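Local coordinates for protein 5-oxopent-3-ene-1,2,5-tricarboxylate decarboxylase (Exiguobacterium antarcticum B7, PDB 6IYM) that belongs to the fumarylacetoacetate hydrolase family, with a mostly beta fold that binds a magnesium ion through a cluster of acidic side chains, at residues L121-E126 and V197-N202; I152-T157 and D259-S264; L205-S210 and A243-G248. One frame throughout, in Å; residues are numbered along the deposited sequence.

Interaction 1 of 3, residues L121-E126 and V197-N202. With MG (magnesium ion), chain C.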
ATOM      1  N   LEU A 121      -5.976 -14.254  16.359  1.00 39.81           N
ATOM      2  CA  LEU A 121      -4.799 -14.232  15.464  1.00 41.15           C
ATOM      3  C   LEU A 121      -4.728 -15.542  14.664  1.00 44.66           C
ATOM      4  O   LEU A 121      -4.866 -16.633  15.289  1.00 39.95           O
ATOM      5  CB  LEU A 121      -3.550 -14.061  16.302  1.00 41.60           C
ATOM      6  CG  LEU A 121      -2.281 -13.888  15.479  1.00 42.74           C
ATOM      7  CD1 LEU A 121      -2.384 -12.639  14.619  1.00 45.97           C
ATOM      8  CD2 LEU A 121      -1.083 -13.827  16.396  1.00 42.04           C
ATOM      9  N   ASP A 122      -4.529 -15.454  13.345  1.00 37.35           N
ATOM     10  CA  ASP A 122      -4.612 -16.621  12.431  1.00 38.87           C
ATOM     11  C   ASP A 122      -3.489 -16.543  11.413  1.00 42.28           C
ATOM     12  O   ASP A 122      -2.958 -15.423  11.236  1.00 43.75           O
ATOM     13  CB  ASP A 122      -5.982 -16.696  11.749  1.00 39.66           C
ATOM     14  CG  ASP A 122      -6.418 -18.088  11.309  1.00 42.17           C
ATOM     15  OD1 ASP A 122      -5.627 -19.043  11.480  1.00 46.91           O
ATOM     16  OD2 ASP A 122      -7.518 -18.195  10.713  1.00 44.88           O
ATOM     17  N   TYR A 123      -3.165 -17.700  10.805  1.00 36.99           N
ATOM     18  CA  TYR A 123      -2.147 -17.896   9.751  1.00 37.04           C
ATOM     19  C   TYR A 123      -2.840 -18.008   8.376  1.00 38.69           C
ATOM     20  O   TYR A 123      -4.043 -18.373   8.262  1.00 40.00           O
ATOM     21  CB  TYR A 123      -1.301 -19.144  10.029  1.00 37.13           C
ATOM     22  CG  TYR A 123      -2.135 -20.381  10.259  1.00 39.02           C
ATOM     23  CD1 TYR A 123      -2.541 -21.188   9.217  1.00 40.88           C
ATOM     24  CD2 TYR A 123      -2.611 -20.686  11.522  1.00 42.31           C
ATOM     25  CE1 TYR A 123      -3.348 -22.295   9.431  1.00 39.67           C
ATOM     26  CE2 TYR A 123      -3.429 -21.781  11.755  1.00 40.83           C
ATOM     27  CZ  TYR A 123      -3.814 -22.582  10.700  1.00 39.87           C
ATOM     28  OH  TYR A 123      -4.656 -23.638  10.930  1.00 46.04           O
ATOM     29  N   GLU A 124      -2.072 -17.768   7.318  1.00 39.45           N
ATOM     30  CA  GLU A 124      -2.456 -18.095   5.911  1.00 40.71           C
ATOM     31  C   GLU A 124      -1.166 -18.255   5.107  1.00 36.99           C
ATOM     32  O   GLU A 124      -0.493 -17.246   4.871  1.00 40.61           O
ATOM     33  CB  GLU A 124      -3.298 -16.998   5.247  1.00 39.54           C
ATOM     34  CG  GLU A 124      -4.700 -16.830   5.806  1.00 43.81           C
ATOM     35  CD  GLU A 124      -5.654 -15.935   5.007  1.00 46.40           C
ATOM     36  OE1 GLU A 124      -6.814 -15.834   5.420  1.00 50.29           O
ATOM     37  OE2 GLU A 124      -5.221 -15.296   4.018  1.00 44.59           O
ATOM     38  N   GLY A 125      -0.834 -19.483   4.722  1.00 33.98           N
ATOM     39  CA  GLY A 125       0.361 -19.762   3.908  1.00 33.78           C
ATOM     40  C   GLY A 125       0.075 -19.492   2.461  1.00 31.55           C
ATOM     41  O   GLY A 125      -1.030 -19.877   2.006  1.00 36.67           O
ATOM     42  N   GLU A 126       0.973 -18.808   1.752  1.00 37.08           N
ATOM     43  CA  GLU A 126       0.635 -18.286   0.384  1.00 35.73           C
ATOM     44  C   GLU A 126       1.850 -18.238  -0.553  1.00 34.43           C
ATOM     45  O   GLU A 126       2.981 -17.902  -0.101  1.00 36.19           O
ATOM     46  CB  GLU A 126      -0.002 -16.904   0.505  1.00 35.33           C
ATOM     47  CG  GLU A 126      -1.284 -16.864   1.322  1.00 39.50           C
ATOM     48  CD  GLU A 126      -2.217 -15.659   1.114  1.00 44.61           C
ATOM     49  OE1 GLU A 126      -2.014 -14.895   0.127  1.00 43.86           O
ATOM     50  OE2 GLU A 126      -3.201 -15.524   1.906  1.00 43.67           O
ATOM     51  N   VAL A 197       1.581 -26.228  -1.234  1.00 38.87           N
ATOM     52  CA  VAL A 197       1.662 -25.193  -0.173  1.00 37.18           C
ATOM     53  C   VAL A 197       1.186 -25.857   1.130  1.00 37.81           C
ATOM     54  O   VAL A 197       0.010 -26.238   1.223  1.00 40.85           O
ATOM     55  CB  VAL A 197       0.835 -23.939  -0.533  1.00 38.39           C
ATOM     56  CG1 VAL A 197       0.931 -22.873   0.554  1.00 39.67           C
ATOM     57  CG2 VAL A 197       1.241 -23.346  -1.892  1.00 38.82           C
ATOM     58  N   GLU A 198       2.046 -25.936   2.136  1.00 39.38           N
ATOM     59  CA  GLU A 198       1.679 -26.527   3.447  1.00 37.90           C
ATOM     60  C   GLU A 198       2.013 -25.548   4.570  1.00 39.79           C
ATOM     61  O   GLU A 198       3.054 -24.808   4.500  1.00 36.93           O
ATOM     62  CB  GLU A 198       2.416 -27.835   3.731  1.00 39.76           C
ATOM     63  CG  GLU A 198       2.317 -28.886   2.646  1.00 40.61           C
ATOM     64  CD  GLU A 198       2.645 -30.294   3.147  1.00 49.00           C
ATOM     65  OE1 GLU A 198       1.793 -31.214   3.003  1.00 48.23           O
ATOM     66  OE2 GLU A 198       3.734 -30.464   3.717  1.00 50.96           O
ATOM     67  N   THR A 199       1.191 -25.611   5.612  1.00 40.05           N
ATOM     68  CA  THR A 199       1.436 -24.933   6.899  1.00 42.61           C
ATOM     69  C   THR A 199       1.381 -25.933   8.050  1.00 35.32           C
ATOM     70  O   THR A 199       0.390 -26.677   8.158  1.00 39.55           O
ATOM     71  CB  THR A 199       0.434 -23.803   7.080  1.00 39.97           C
ATOM     72  OG1 THR A 199       0.512 -23.102   5.845  1.00 41.26           O
ATOM     73  CG2 THR A 199       0.768 -22.921   8.257  1.00 47.11           C
ATOM     74  N   ARG A 200       2.402 -25.911   8.885  1.00 36.71           N
ATOM     75  CA  ARG A 200       2.410 -26.616  10.192  1.00 42.90           C
ATOM     76  C   ARG A 200       2.359 -25.569  11.301  1.00 43.91           C
ATOM     77  O   ARG A 200       2.984 -24.498  11.136  1.00 41.13           O
ATOM     78  CB  ARG A 200       3.631 -27.524  10.314  1.00 42.52           C
ATOM     79  CG  ARG A 200       3.549 -28.727   9.392  1.00 44.78           C
ATOM     80  CD  ARG A 200       4.752 -29.636   9.428  1.00 46.03           C
ATOM     81  NE  ARG A 200       4.513 -30.671   8.435  1.00 48.24           N
ATOM     82  CZ  ARG A 200       3.887 -31.816   8.646  1.00 50.83           C
ATOM     83  NH1 ARG A 200       3.446 -32.125   9.852  1.00 49.86           N
ATOM     84  NH2 ARG A 200       3.696 -32.652   7.639  1.00 50.62           N
ATOM     85  N   VAL A 201       1.572 -25.849  12.335  1.00 38.24           N
ATOM     86  CA  VAL A 201       1.559 -25.076  13.605  1.00 44.23           C
ATOM     87  C   VAL A 201       2.024 -26.036  14.700  1.00 40.43           C
ATOM     88  O   VAL A 201       1.403 -27.109  14.856  1.00 43.58           O
ATOM     89  CB  VAL A 201       0.174 -24.453  13.882  1.00 43.27           C
ATOM     90  CG1 VAL A 201       0.092 -23.811  15.270  1.00 40.57           C
ATOM     91  CG2 VAL A 201      -0.193 -23.446  12.793  1.00 44.46           C
ATOM     92  N   ASN A 202       3.122 -25.695  15.361  1.00 42.03           N
ATOM     93  CA  ASN A 202       3.771 -26.561  16.377  1.00 42.97           C
ATOM     94  C   ASN A 202       3.937 -27.969  15.819  1.00 47.11           C
ATOM     95  O   ASN A 202       3.785 -28.910  16.595  1.00 43.65           O
ATOM     96  CB  ASN A 202       2.927 -26.572  17.649  1.00 37.75           C
ATOM     97  CG  ASN A 202       2.783 -25.163  18.157  1.00 40.76           C
ATOM     98  OD1 ASN A 202       3.741 -24.400  18.023  1.00 38.21           O
ATOM     99  ND2 ASN A 202       1.622 -24.822  18.717  1.00 43.13           N
TER
HETATM  100 MG    MG C 301      -4.616 -14.239   2.414  1.00 47.35          MG

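Interaction 2 of 3, residues I152-T157 and D259-S264. Unlike the reference sequence in segment 259-264: Val260 (reference Ile), Ile261 (reference Val). With MG (magnesium ion), chain C.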
ATOM      1  N   ILE A 152       7.389 -16.930  -0.562  1.00 42.09           N
ATOM      2  CA  ILE A 152       6.307 -17.296   0.384  1.00 38.47           C
ATOM      3  C   ILE A 152       5.938 -16.043   1.158  1.00 36.76           C
ATOM      4  O   ILE A 152       6.826 -15.275   1.481  1.00 38.09           O
ATOM      5  CB  ILE A 152       6.739 -18.440   1.310  1.00 42.62           C
ATOM      6  CG1 ILE A 152       7.511 -19.511   0.536  1.00 40.81           C
ATOM      7  CG2 ILE A 152       5.535 -18.998   2.048  1.00 43.18           C
ATOM      8  CD1 ILE A 152       8.036 -20.659   1.382  1.00 43.05           C
ATOM      9  N   ILE A 153       4.648 -15.861   1.381  1.00 36.37           N
ATOM     10  CA  ILE A 153       4.045 -14.883   2.313  1.00 38.99           C
ATOM     11  C   ILE A 153       3.205 -15.679   3.309  1.00 40.65           C
ATOM     12  O   ILE A 153       2.483 -16.570   2.873  1.00 43.65           O
ATOM     13  CB  ILE A 153       3.198 -13.862   1.534  1.00 41.38           C
ATOM     14  CG1 ILE A 153       4.102 -12.922   0.746  1.00 40.13           C
ATOM     15  CG2 ILE A 153       2.260 -13.103   2.449  1.00 44.57           C
ATOM     16  CD1 ILE A 153       4.733 -11.895   1.598  1.00 41.96           C
ATOM     17  N   ASN A 154       3.307 -15.344   4.594  1.00 40.89           N
ATOM     18  CA  ASN A 154       2.317 -15.729   5.625  1.00 38.80           C
ATOM     19  C   ASN A 154       1.447 -14.494   5.851  1.00 40.89           C
ATOM     20  O   ASN A 154       1.937 -13.509   6.474  1.00 37.05           O
ATOM     21  CB  ASN A 154       2.984 -16.257   6.896  1.00 39.16           C
ATOM     22  CG  ASN A 154       2.014 -16.926   7.850  1.00 38.23           C
ATOM     23  OD1 ASN A 154       0.791 -16.795   7.716  1.00 40.19           O
ATOM     24  ND2 ASN A 154       2.553 -17.553   8.876  1.00 33.74           N
ATOM     25  N   ASP A 155       0.211 -14.545   5.352  1.00 39.28           N
ATOM     26  CA  ASP A 155      -0.766 -13.431   5.455  1.00 36.58           C
ATOM     27  C   ASP A 155      -1.356 -13.537   6.850  1.00 33.78           C
ATOM     28  O   ASP A 155      -2.512 -13.949   6.975  1.00 37.39           O
ATOM     29  CB  ASP A 155      -1.798 -13.482   4.310  1.00 35.73           C
ATOM     30  CG  ASP A 155      -2.950 -12.474   4.370  1.00 35.27           C
ATOM     31  OD1 ASP A 155      -2.886 -11.532   5.178  1.00 41.64           O
ATOM     32  OD2 ASP A 155      -3.947 -12.651   3.606  1.00 41.50           O
ATOM     33  N   VAL A 156      -0.576 -13.214   7.867  1.00 37.47           N
ATOM     34  CA  VAL A 156      -1.045 -13.274   9.283  1.00 38.20           C
ATOM     35  C   VAL A 156      -2.208 -12.272   9.413  1.00 42.41           C
ATOM     36  O   VAL A 156      -2.121 -11.178   8.819  1.00 41.62           O
ATOM     37  CB  VAL A 156       0.086 -12.992  10.295  1.00 37.08           C
ATOM     38  CG1 VAL A 156      -0.447 -12.952  11.725  1.00 37.36           C
ATOM     39  CG2 VAL A 156       1.239 -13.968  10.180  1.00 37.96           C
ATOM     40  N   THR A 157      -3.265 -12.647  10.139  1.00 38.61           N
ATOM     41  CA  THR A 157      -4.572 -11.964  10.151  1.00 41.84           C
ATOM     42  C   THR A 157      -5.175 -11.978  11.564  1.00 47.78           C
ATOM     43  O   THR A 157      -5.172 -13.043  12.206  1.00 43.92           O
ATOM     44  CB  THR A 157      -5.547 -12.653   9.188  1.00 44.88           C
ATOM     45  OG1 THR A 157      -5.037 -12.738   7.859  1.00 37.80           O
ATOM     46  CG2 THR A 157      -6.898 -11.969   9.167  1.00 47.97           C
ATOM     47  N   ASP A 259       3.463 -20.134  19.785  1.00 43.78           N
ATOM     48  CA  ASP A 259       3.100 -20.959  18.609  1.00 41.01           C
ATOM     49  C   ASP A 259       4.123 -20.770  17.483  1.00 43.28           C
ATOM     50  O   ASP A 259       4.461 -19.611  17.195  1.00 44.88           O
ATOM     51  CB  ASP A 259       1.689 -20.638  18.150  1.00 37.75           C
ATOM     52  CG  ASP A 259       0.630 -21.268  19.031  1.00 43.79           C
ATOM     53  OD1 ASP A 259       1.027 -22.032  19.935  1.00 39.34           O
ATOM     54  OD2 ASP A 259      -0.584 -21.023  18.774  1.00 40.66           O
ATOM     55  N   VAL A 260       4.611 -21.875  16.904  1.00 38.85           N
ATOM     56  CA  VAL A 260       5.592 -21.876  15.785  1.00 42.51           C
ATOM     57  C   VAL A 260       4.860 -22.237  14.498  1.00 44.46           C
ATOM     58  O   VAL A 260       4.249 -23.322  14.443  1.00 38.57           O
ATOM     59  CB  VAL A 260       6.741 -22.843  16.047  1.00 44.80           C
ATOM     60  CG1 VAL A 260       7.691 -22.913  14.867  1.00 43.57           C
ATOM     61  CG2 VAL A 260       7.472 -22.485  17.323  1.00 45.68           C
ATOM     62  N   ILE A 261       4.919 -21.347  13.512  1.00 37.96           N
ATOM     63  CA  ILE A 261       4.210 -21.521  12.204  1.00 40.24           C
ATOM     64  C   ILE A 261       5.283 -21.818  11.161  1.00 40.95           C
ATOM     65  O   ILE A 261       6.249 -21.038  11.098  1.00 42.47           O
ATOM     66  CB  ILE A 261       3.391 -20.277  11.842  1.00 41.63           C
ATOM     67  CG1 ILE A 261       2.589 -19.748  13.040  1.00 44.11           C
ATOM     68  CG2 ILE A 261       2.480 -20.569  10.655  1.00 45.71           C
ATOM     69  CD1 ILE A 261       2.396 -18.251  12.999  1.00 48.94           C
ATOM     70  N   ASP A 262       5.145 -22.934  10.441  1.00 41.65           N
ATOM     71  CA  ASP A 262       6.061 -23.361   9.347  1.00 41.77           C
ATOM     72  C   ASP A 262       5.277 -23.498   8.024  1.00 42.50           C
ATOM     73  O   ASP A 262       4.617 -24.553   7.802  1.00 42.57           O
ATOM     74  CB  ASP A 262       6.745 -24.660   9.753  1.00 45.24           C
ATOM     75  CG  ASP A 262       7.687 -25.249   8.717  1.00 53.68           C
ATOM     76  OD1 ASP A 262       8.303 -24.471   7.945  1.00 52.65           O
ATOM     77  OD2 ASP A 262       7.796 -26.501   8.696  1.00 62.98           O
ATOM     78  N   VAL A 263       5.400 -22.504   7.149  1.00 34.44           N
ATOM     79  CA  VAL A 263       4.839 -22.505   5.766  1.00 36.63           C
ATOM     80  C   VAL A 263       5.945 -23.011   4.831  1.00 38.16           C
ATOM     81  O   VAL A 263       7.102 -22.565   4.924  1.00 42.43           O
ATOM     82  CB  VAL A 263       4.357 -21.097   5.357  1.00 38.96           C
ATOM     83  CG1 VAL A 263       3.709 -21.078   3.978  1.00 41.52           C
ATOM     84  CG2 VAL A 263       3.428 -20.469   6.396  1.00 36.67           C
ATOM     85  N   SER A 264       5.623 -23.932   3.955  1.00 38.00           N
ATOM     86  CA  SER A 264       6.579 -24.439   2.955  1.00 39.04           C
ATOM     87  C   SER A 264       5.876 -24.480   1.608  1.00 38.66           C
ATOM     88  O   SER A 264       4.626 -24.675   1.570  1.00 36.32           O
ATOM     89  CB  SER A 264       7.126 -25.785   3.346  1.00 43.96           C
ATOM     90  OG  SER A 264       6.103 -26.751   3.282  1.00 41.58           O
TER
HETATM   91 MG    MG C 301      -4.616 -14.239   2.414  1.00 47.35          MG

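Interaction 3 of 3, residues L205-S210 and A243-G248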
ATOM      1  N   LEU A 205       0.267 -30.588  10.843  1.00 44.47           N
ATOM      2  CA  LEU A 205      -0.169 -30.181   9.469  1.00 44.02           C
ATOM      3  C   LEU A 205      -1.545 -29.511   9.526  1.00 45.22           C
ATOM      4  O   LEU A 205      -2.492 -30.154  10.043  1.00 43.87           O
ATOM      5  CB  LEU A 205      -0.183 -31.396   8.545  1.00 39.92           C
ATOM      6  CG  LEU A 205      -0.415 -31.059   7.070  1.00 42.30           C
ATOM      7  CD1 LEU A 205       0.682 -30.139   6.553  1.00 39.00           C
ATOM      8  CD2 LEU A 205      -0.489 -32.320   6.245  1.00 46.97           C
ATOM      9  N   ARG A 206      -1.646 -28.248   9.081  1.00 39.05           N
ATOM     10  CA  ARG A 206      -2.920 -27.481   9.136  1.00 39.74           C
ATOM     11  C   ARG A 206      -3.410 -27.216   7.726  1.00 40.84           C
ATOM     12  O   ARG A 206      -4.606 -27.294   7.541  1.00 38.15           O
ATOM     13  CB  ARG A 206      -2.793 -26.119   9.843  1.00 44.95           C
ATOM     14  CG  ARG A 206      -2.479 -26.207  11.330  1.00 46.57           C
ATOM     15  CD  ARG A 206      -3.604 -26.839  12.130  1.00 47.23           C
ATOM     16  NE  ARG A 206      -3.380 -26.693  13.565  1.00 51.41           N
ATOM     17  CZ  ARG A 206      -3.508 -25.555  14.260  1.00 51.35           C
ATOM     18  NH1 ARG A 206      -3.884 -24.431  13.672  1.00 47.48           N
ATOM     19  NH2 ARG A 206      -3.266 -25.547  15.559  1.00 51.06           N
ATOM     20  N   GLN A 207      -2.509 -26.830   6.814  1.00 37.29           N
ATOM     21  CA  GLN A 207      -2.844 -26.479   5.416  1.00 42.43           C
ATOM     22  C   GLN A 207      -1.986 -27.353   4.518  1.00 41.70           C
ATOM     23  O   GLN A 207      -0.784 -27.428   4.799  1.00 38.77           O
ATOM     24  CB  GLN A 207      -2.503 -25.018   5.061  1.00 37.13           C
ATOM     25  CG  GLN A 207      -3.298 -23.981   5.808  1.00 36.85           C
ATOM     26  CD  GLN A 207      -3.031 -22.589   5.293  1.00 40.15           C
ATOM     27  OE1 GLN A 207      -2.014 -21.986   5.614  1.00 38.40           O
ATOM     28  NE2 GLN A 207      -3.896 -22.109   4.413  1.00 37.42           N
ATOM     29  N   SER A 208      -2.569 -27.908   3.460  1.00 38.81           N
ATOM     30  CA  SER A 208      -1.862 -28.770   2.489  1.00 41.52           C
ATOM     31  C   SER A 208      -2.631 -28.827   1.149  1.00 47.05           C
ATOM     32  O   SER A 208      -3.439 -29.763   0.953  1.00 42.97           O
ATOM     33  CB  SER A 208      -1.692 -30.128   3.093  1.00 42.82           C
ATOM     34  OG  SER A 208      -0.754 -30.875   2.341  1.00 51.56           O
ATOM     35  N   GLY A 209      -2.372 -27.888   0.238  1.00 43.75           N
ATOM     36  CA  GLY A 209      -3.152 -27.712  -1.006  1.00 40.76           C
ATOM     37  C   GLY A 209      -2.205 -27.431  -2.139  1.00 44.37           C
ATOM     38  O   GLY A 209      -1.197 -26.714  -1.895  1.00 42.03           O
ATOM     39  N   SER A 210      -2.428 -28.060  -3.289  1.00 46.81           N
ATOM     40  CA  SER A 210      -1.671 -27.768  -4.532  1.00 47.67           C
ATOM     41  C   SER A 210      -2.139 -26.437  -5.112  1.00 41.93           C
ATOM     42  O   SER A 210      -3.298 -26.124  -4.995  1.00 38.98           O
ATOM     43  CB  SER A 210      -1.806 -28.812  -5.586  1.00 50.93           C
ATOM     44  OG  SER A 210      -1.043 -28.418  -6.722  1.00 50.13           O
ATOM     45  N   ALA A 243      -7.249 -24.366   2.125  1.00 50.14           N
ATOM     46  CA  ALA A 243      -8.107 -24.710   3.288  1.00 40.86           C
ATOM     47  C   ALA A 243      -7.210 -24.955   4.495  1.00 40.27           C
ATOM     48  O   ALA A 243      -6.010 -25.310   4.261  1.00 40.45           O
ATOM     49  CB  ALA A 243      -8.944 -25.939   2.982  1.00 46.92           C
ATOM     50  N   GLY A 244      -7.749 -24.810   5.713  1.00 37.63           N
ATOM     51  CA  GLY A 244      -7.096 -25.254   6.964  1.00 42.23           C
ATOM     52  C   GLY A 244      -6.740 -24.119   7.903  1.00 43.52           C
ATOM     53  O   GLY A 244      -6.094 -24.362   8.952  1.00 37.89           O
ATOM     54  N   VAL A 245      -7.143 -22.914   7.530  1.00 41.65           N
ATOM     55  CA  VAL A 245      -7.006 -21.661   8.329  1.00 45.21           C
ATOM     56  C   VAL A 245      -7.615 -21.867   9.727  1.00 43.58           C
ATOM     57  O   VAL A 245      -8.663 -22.521   9.842  1.00 41.86           O
ATOM     58  CB  VAL A 245      -7.652 -20.537   7.488  1.00 51.83           C
ATOM     59  CG1 VAL A 245      -8.581 -19.622   8.256  1.00 56.25           C
ATOM     60  CG2 VAL A 245      -6.589 -19.769   6.723  1.00 51.28           C
ATOM     61  N   GLY A 246      -6.959 -21.369  10.777  1.00 40.76           N
ATOM     62  CA  GLY A 246      -7.395 -21.596  12.167  1.00 46.13           C
ATOM     63  C   GLY A 246      -8.865 -21.235  12.357  1.00 52.71           C
ATOM     64  O   GLY A 246      -9.581 -21.946  13.090  1.00 43.24           O
ATOM     65  N   HIS A 247      -9.301 -20.155  11.711  1.00 51.45           N
ATOM     66  CA  HIS A 247     -10.685 -19.618  11.775  1.00 56.02           C
ATOM     67  C   HIS A 247     -11.695 -20.621  11.199  1.00 59.07           C
ATOM     68  O   HIS A 247     -12.864 -20.553  11.594  1.00 54.47           O
ATOM     69  CB  HIS A 247     -10.756 -18.300  11.008  1.00 60.29           C
ATOM     70  CG  HIS A 247     -11.962 -17.480  11.305  1.00 64.55           C
ATOM     71  ND1 HIS A 247     -12.251 -17.041  12.585  1.00 67.43           N
ATOM     72  CD2 HIS A 247     -12.916 -16.978  10.493  1.00 64.89           C
ATOM     73  CE1 HIS A 247     -13.351 -16.322  12.551  1.00 72.51           C
ATOM     74  NE2 HIS A 247     -13.779 -16.269  11.281  1.00 70.37           N
ATOM     75  N   GLY A 248     -11.276 -21.501  10.280  1.00 55.81           N
ATOM     76  CA  GLY A 248     -12.199 -22.351   9.503  1.00 51.92           C
ATOM     77  C   GLY A 248     -12.318 -23.733  10.114  1.00 54.13           C
ATOM     78  O   GLY A 248     -13.036 -24.575   9.541  1.00 49.53           O
TER
HETATM   79  O   HOH W   1      -6.673 -26.760   9.616  1.00 57.53           O
HETATM   80  O   HOH W   2      -5.347 -27.550   3.182  1.00 42.74           O

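Interaction 1 of 3, residues L121-E126 and V197-N202
Tyr123, Gly125, Thr199 and Val201 meet where two sheets of this fumarylacetoacetate hydrolase fold pack together: strand 121-131, interrupted at Tyr123 and Glu124, lies over strand 196-201 of the five-stranded sheet. The touching parts run nearly antiparallel, with end-to-end directions 164° apart, and Gly125 CA comes to 6.1 Å from Thr199 CA. The strands do not pair; side chains from 197-202 meet the Tyr123 ring and the bare backbone of Gly125.

The Tyr123 ring meets two of the side chains. Val201 CG2 sits over one face in a CH-pi contact, 4.1 Å from the ring centroid and displaced toward CE2 and CD2. Asp122 OD1 lies over the opposite face near the rim, and this same oxygen accepts the Tyr123 N-H at 2.9 Å, met from above its carboxylate plane. Thr199 CG2 approaches the ring obliquely, 3.9 Å from Tyr123 CD1. Further along, Thr199 OG1 lies 3.9 Å from Gly125 CA, where a CB on Gly125 would point and would collide with it, while Val197 CG1 rests against Gly125 O. Gln207 OE1 ties the two strands together by bonding to both Thr199 OG1 and Gly125 N.

Glu124 and Glu126 point away from this packing. Each has an extended chain beyond CG, and the magnesium ion is 2.0 Å from Glu124 OE2 and 2.0 Å from Glu126 OE2; Asp155 supplies the third carboxylate, and Glu124 OE1 forms a salt bridge with Arg159. Gly240 is a further partner of the Glu126 carboxylate. The two ligating oxygens, Glu124 OE2 and Glu126 OE2, are only 2.9 Å apart. One side of the strand is thus buried packing; the other gathers carboxylates, whose mutual repulsion the bound cation and Arg159 would be expected to offset.

Interaction 2 of 3, residues I152-T157 and D259-S264
Ile152 CG2 and Val263 CG1 press together at 3.4 Å, tighter than ordinary van der Waals contact between carbons. Both methyls belong to branches anti to their own backbone N, and the two side chains slide past each other in opposite directions. At the outer end of Ile152, CD1 reaches the backbone of Val263 and Ser264. Two residues on, Asn154 lays its amide against the second sheet: ND2 is 3.5 Å from Ile261 CG2, with the two side chains crossing at about a right angle, and 3.9 Å from Val263 CG2. Asn154 CG is anti to its backbone N (chi1 -168°), which puts CG within reach of Val263 CG2.

The polar end of Asn154 is held from its own sheet, because OD1 is hydrogen-bonded to Glu124 N. Tyr123 also packs against both Asn154 and Ile261. Strand 152-154 and strand 260-264 approach to 8.0 Å between axes, at 148° between their N-to-C directions, a spacing bridged by side chains, with no backbone pairing.

One residue beyond Asn154 the chain turns. Asp155 is the centre of an inverse gamma turn, closed by a weak bond from Val156 N to Asn154 O, and Thr157 OG1 donates to Asp155 O at 2.9 Å from above the carbonyl plane. Asp155 takes no part in the packing, and its OD2 binds the magnesium ion at 2.1 Å. Lys99 forms a salt bridge with Asp155 OD1, and Lys172 is hydrogen-bonded to both Asp155 OD2 and Thr157 OG1. Two sheets packed through Ile, Val and one Asn side chain, with a metal ligand just past the packed strand, fit the layered beta fold of the fumarylacetoacetate hydrolase family.

Interaction 3 of 3, residues L205-S210 and A243-G248
Gln207, Arg206 and Gly244 carry this contact, in which a classic beta bulge on strand 204-210 meets the loop that follows strand 236-238. Arg206 and Gln207 together face Thr199 of the adjacent strand; this is the bulge, and it lies on a strand that forms one margin of the five-stranded sheet within the chain.

Gly244 fits against the bulge through its backbone. Its CA is 3.3 Å from Arg206 O in a CA-H...O contact with an angle of 145° at the hydrogen, an approach open only because no side chain stands there. The positive phi of Gly244, 115°, likewise suits a residue without CB. A second, longer contact of this kind joins Gln207 CA to Ala243 O at 3.6 Å.

Gln207 touches the loop through its methylenes. Its CG is anti to its carbonyl carbon (chi1 -65°), bringing that methylene to 3.4 Å from Ala243 O, and the chain beyond is extended. At the tip, NE2 bonds to Thr241 OG1 and Pro242 O, just upstream of Ala243, so the amide also holds the loop. Of the Arg206 side chain, CB rests near Gly244 O; beyond the bend at chi2 the guanidinium serves other partners: NE forms a salt bridge with Glu204, and NH1 is hydrogen-bonded to Tyr123 OH.

Farther on, the loop closes into a short 3-10 turn at 246-248, with Val245 packing over Asp122 and Glu124. Direct polar bonds between the two segments are replaced by water. One molecule accepts from Ser208 N at 2.8 Å and donates to Ala243 O at 2.6 Å; the other donates both to Arg206 O at 3.0 Å and to Gly244 O at 2.6 Å.

Interactions 1 and 2 belong to one sheet-to-sheet interface, with centres about 4 Å apart. Strands 121-131 and 147-158 pair on one side, where Asp122 N lies 2.7 Å from Thr157 O, and strands 196-201 and 260-265 pair on the other, where Arg200 O lies 2.8 Å from Asp262 N. Between them they supply all three carboxylates of the magnesium site. Interaction 3 lies nearer the surface, its centre about 7 Å from that of interaction 1 and about 11 Å from that of interaction 2. It joins interaction 1 through Tyr123 OH and Gly244 O, 2.5 Å apart, and its loop brings the Val245 side chain to about 7 Å from the metal.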